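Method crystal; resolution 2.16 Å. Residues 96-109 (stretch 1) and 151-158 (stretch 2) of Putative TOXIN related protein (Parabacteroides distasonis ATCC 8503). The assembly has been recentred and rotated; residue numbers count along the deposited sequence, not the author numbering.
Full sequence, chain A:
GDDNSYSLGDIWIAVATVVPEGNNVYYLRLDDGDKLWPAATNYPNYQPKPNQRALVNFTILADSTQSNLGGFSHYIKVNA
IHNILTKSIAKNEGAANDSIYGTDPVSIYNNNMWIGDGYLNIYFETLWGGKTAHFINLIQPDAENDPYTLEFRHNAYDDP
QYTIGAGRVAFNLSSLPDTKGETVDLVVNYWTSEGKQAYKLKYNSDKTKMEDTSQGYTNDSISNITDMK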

# COMPACT_ATOMS: atom_id res chain seq x y z
N ALA A 96 11.38 -2.04 -21.12
CA ALA A 96 10.49 -3.21 -20.94
C ALA A 96 9.41 -2.99 -19.82
O ALA A 96 8.65 -3.90 -19.49
N ASN A 97 9.32 -1.80 -19.24
CA ASN A 97 8.32 -1.53 -18.20
C ASN A 97 6.89 -1.78 -18.64
O ASN A 97 6.14 -2.42 -17.92
N ASP A 98 6.49 -1.26 -19.79
CA ASP A 98 5.14 -1.45 -20.27
C ASP A 98 4.81 -2.89 -20.45
O ASP A 98 3.74 -3.31 -20.03
N SER A 99 5.73 -3.64 -21.05
CA SER A 99 5.56 -5.05 -21.31
C SER A 99 5.54 -5.92 -20.05
O SER A 99 4.78 -6.87 -19.99
N ILE A 100 6.42 -5.65 -19.09
CA ILE A 100 6.49 -6.44 -17.90
C ILE A 100 5.40 -5.98 -16.89
O ILE A 100 4.65 -6.81 -16.35
N TYR A 101 5.29 -4.67 -16.68
CA TYR A 101 4.44 -4.16 -15.63
C TYR A 101 3.03 -3.83 -16.06
O TYR A 101 2.16 -3.74 -15.21
N GLY A 102 2.80 -3.68 -17.35
CA GLY A 102 1.44 -3.60 -17.90
C GLY A 102 0.96 -2.18 -18.12
O GLY A 102 1.52 -1.24 -17.60
N THR A 103 -0.06 -2.02 -18.94
CA THR A 103 -0.62 -0.72 -19.26
C THR A 103 -2.14 -0.78 -19.16
O THR A 103 -2.87 0.08 -19.71
N ASP A 104 -2.62 -1.78 -18.44
CA ASP A 104 -4.03 -2.04 -18.36
C ASP A 104 -4.66 -1.03 -17.39
O ASP A 104 -4.30 -0.99 -16.22
N PRO A 105 -5.61 -0.23 -17.88
CA PRO A 105 -6.12 0.83 -17.05
C PRO A 105 -6.80 0.39 -15.76
O PRO A 105 -7.29 -0.73 -15.62
N VAL A 106 -6.77 1.28 -14.79
CA VAL A 106 -7.50 1.14 -13.54
C VAL A 106 -8.25 2.44 -13.23
O VAL A 106 -8.03 3.50 -13.86
N SER A 107 -9.07 2.36 -12.20
CA SER A 107 -9.81 3.48 -11.65
C SER A 107 -9.35 3.75 -10.19
O SER A 107 -9.41 2.85 -9.35
N ILE A 108 -8.84 4.94 -9.89
CA ILE A 108 -8.56 5.33 -8.51
C ILE A 108 -9.22 6.71 -8.20
O ILE A 108 -8.93 7.68 -8.83
N TYR A 109 -10.13 6.77 -7.25
CA TYR A 109 -10.72 8.03 -6.90
C TYR A 109 -9.82 8.71 -5.88
O TYR A 109 -9.01 8.06 -5.21
N GLU A 151 5.20 5.30 -10.50
CA GLU A 151 4.13 4.85 -11.38
C GLU A 151 3.48 3.60 -10.78
O GLU A 151 4.16 2.63 -10.44
N PHE A 152 2.17 3.63 -10.66
CA PHE A 152 1.40 2.51 -10.24
C PHE A 152 1.05 1.76 -11.50
O PHE A 152 0.43 2.30 -12.40
N ARG A 153 1.43 0.51 -11.56
CA ARG A 153 1.32 -0.30 -12.75
C ARG A 153 0.42 -1.52 -12.51
O ARG A 153 0.41 -2.11 -11.41
N HIS A 154 -0.37 -1.86 -13.55
CA HIS A 154 -1.32 -2.96 -13.52
C HIS A 154 -1.23 -3.71 -14.83
O HIS A 154 -1.37 -3.11 -15.92
N ASN A 155 -0.94 -5.01 -14.72
CA ASN A 155 -0.99 -5.93 -15.87
C ASN A 155 -2.07 -6.97 -15.66
O ASN A 155 -1.96 -7.79 -14.77
N ALA A 156 -3.09 -6.94 -16.51
CA ALA A 156 -4.19 -7.93 -16.54
C ALA A 156 -3.91 -9.15 -17.46
O ALA A 156 -4.72 -10.10 -17.49
N TYR A 157 -2.81 -9.08 -18.22
CA TYR A 157 -2.43 -10.13 -19.20
C TYR A 157 -3.62 -10.45 -20.12
O TYR A 157 -4.19 -9.56 -20.72
N ASP A 158 -4.02 -11.71 -20.20
CA ASP A 158 -5.14 -12.11 -21.07
C ASP A 158 -6.45 -12.30 -20.31
O ASP A 158 -7.35 -12.93 -20.83

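How does Arg153 reach the helix? Its CA-to-CB bond points toward stretch 1, and chi1 m, chi2 m and chi3 t carry the guanidinium to Asp98 and Gly102, at the C-terminal end of the helix. Arg153 NH1 forms a salt bridge with Asp98 OD1 (2.8 Å) and donates to Gly102 O (3.1 Å), both near the guanidinium plane, while Asn97 CB covers one face. Glu151, also chi1 m, steadies the group from its own strand, its OE1 2.9 Å from Arg153 NE and 2.8 Å from NH2. Asp98 starts away from the strand, yet its m rotamer brings the carboxylate back.

Why is Gly102 bare? With positive phi, it lies against the strand; an ideal CB on Gly102 would sit 2.4 Å from both His154 O and Asn155 CA, and at these backbone angles it would also be jammed against the carbonyl O of Tyr101, which by itself calls for glycine. Nearby, Asn155, chi1 t, donates from ND2 to Ile100 O (3.1 Å), which also accepts from water 1, bound in turn to Tyr157 OH.

What does Asp104 hold? Pointing toward the strand with chi1 m, Asp104 OD2 accepts a hydrogen bond from Ala156 N (2.6 Å); water 2 links OD2 to Tyr157 O. His154, chi1 t, directs ND1 to Asp104 O (2.8 Å).

Where is the apolar patch? Val106 and Ile108, both chi1 m, point toward Phe152, chi1 t: Val106 CG2 meets the ring edge at CE2 (4.1 Å), and Ile108 CD1 approaches CD2 (3.9 Å).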

# COMPACT_ATOMS: atom_id res chain seq x y z
CB ALA A 96 11.33 -4.43 -20.64
CB ASN A 97 8.43 -0.10 -17.65
CG ASN A 97 9.53 0.04 -16.63
OD1 ASN A 97 10.07 -0.98 -16.12
ND2 ASN A 97 9.86 1.27 -16.29
CB ASP A 98 4.90 -0.76 -21.60
CG ASP A 98 4.71 0.72 -21.46
OD1 ASP A 98 4.52 1.20 -20.32
OD2 ASP A 98 4.76 1.41 -22.47
CB SER A 99 6.66 -5.56 -22.24
OG SER A 99 6.51 -6.96 -22.29
CB ILE A 100 7.86 -6.37 -17.27
CG1 ILE A 100 8.88 -7.20 -18.09
CG2 ILE A 100 7.83 -6.87 -15.81
CD1 ILE A 100 10.33 -6.66 -18.00
CB TYR A 101 5.09 -2.98 -14.92
CG TYR A 101 6.33 -3.38 -14.19
CD1 TYR A 101 6.27 -4.33 -13.19
CD2 TYR A 101 7.56 -2.81 -14.49
CE1 TYR A 101 7.38 -4.69 -12.50
CE2 TYR A 101 8.70 -3.17 -13.78
CZ TYR A 101 8.61 -4.11 -12.80
OH TYR A 101 9.69 -4.52 -12.08
CB THR A 103 -0.20 -0.28 -20.67
OG1 THR A 103 -0.46 -1.35 -21.56
CG2 THR A 103 1.28 0.03 -20.72
CB ASP A 104 -4.26 -3.47 -17.89
CG ASP A 104 -3.92 -4.48 -18.97
OD1 ASP A 104 -4.43 -4.32 -20.10
OD2 ASP A 104 -3.17 -5.43 -18.68
CB PRO A 105 -7.06 1.61 -17.99
CG PRO A 105 -7.50 0.58 -18.99
CD PRO A 105 -6.26 -0.25 -19.21
CB VAL A 106 -6.54 0.86 -12.37
CG1 VAL A 106 -5.64 -0.45 -12.64
CG2 VAL A 106 -5.68 2.08 -12.08
CB SER A 107 -11.26 3.05 -11.65
OG SER A 107 -12.09 4.08 -11.24
CB ILE A 108 -7.06 5.43 -8.25
CG1 ILE A 108 -6.30 4.13 -8.65
CG2 ILE A 108 -6.77 5.69 -6.79
CD1 ILE A 108 -4.78 4.28 -8.60
CB TYR A 109 -12.09 7.84 -6.33
CG TYR A 109 -13.09 7.49 -7.38
CD1 TYR A 109 -13.12 6.20 -7.97
CD2 TYR A 109 -13.96 8.45 -7.84
CE1 TYR A 109 -14.06 5.90 -8.97
CE2 TYR A 109 -14.88 8.16 -8.81
CZ TYR A 109 -14.94 6.89 -9.38
OH TYR A 109 -15.88 6.70 -10.37
CB GLU A 151 4.66 4.48 -12.76
CG GLU A 151 5.25 5.56 -13.51
CD GLU A 151 5.83 5.10 -14.89
OE1 GLU A 151 5.97 3.89 -15.16
OE2 GLU A 151 6.14 6.00 -15.68
CB PHE A 152 0.14 2.94 -9.50
CG PHE A 152 -0.79 1.80 -9.18
CD1 PHE A 152 -0.37 0.79 -8.33
CD2 PHE A 152 -2.04 1.73 -9.72
CE1 PHE A 152 -1.21 -0.27 -8.03
CE2 PHE A 152 -2.90 0.69 -9.42
CZ PHE A 152 -2.49 -0.32 -8.56
CB ARG A 153 2.73 -0.73 -13.12
CG ARG A 153 3.62 0.42 -13.51
CD ARG A 153 3.42 0.61 -14.94
NE ARG A 153 4.39 1.48 -15.56
CZ ARG A 153 4.55 1.53 -16.87
NH1 ARG A 153 3.82 0.77 -17.66
NH2 ARG A 153 5.41 2.38 -17.39
CB HIS A 154 -2.72 -2.41 -13.27
CG HIS A 154 -3.84 -3.38 -13.50
ND1 HIS A 154 -4.81 -3.15 -14.46
CD2 HIS A 154 -4.22 -4.50 -12.85
CE1 HIS A 154 -5.70 -4.13 -14.43
NE2 HIS A 154 -5.37 -4.97 -13.47
CB ASN A 155 0.34 -6.66 -16.03
CG ASN A 155 0.61 -7.09 -17.46
OD1 ASN A 155 -0.29 -7.39 -18.21
ND2 ASN A 155 1.88 -7.10 -17.82
CB ALA A 156 -5.48 -7.24 -17.03
CB TYR A 157 -1.84 -11.39 -18.51
CG TYR A 157 -0.63 -11.09 -17.63
CD1 TYR A 157 0.62 -10.84 -18.20
CD2 TYR A 157 -0.77 -11.01 -16.25
CE1 TYR A 157 1.73 -10.55 -17.38
CE2 TYR A 157 0.32 -10.68 -15.41
CZ TYR A 157 1.55 -10.46 -15.98
OH TYR A 157 2.58 -10.15 -15.15
CB ASP A 158 -4.79 -13.41 -21.83
CG ASP A 158 -4.46 -14.58 -20.90
OD1 ASP A 158 -4.30 -14.40 -19.67
OD2 ASP A 158 -4.33 -15.69 -21.41
O HOH W 1 4.75 -9.49 -16.27
O HOH W 2 -2.93 -7.23 -20.89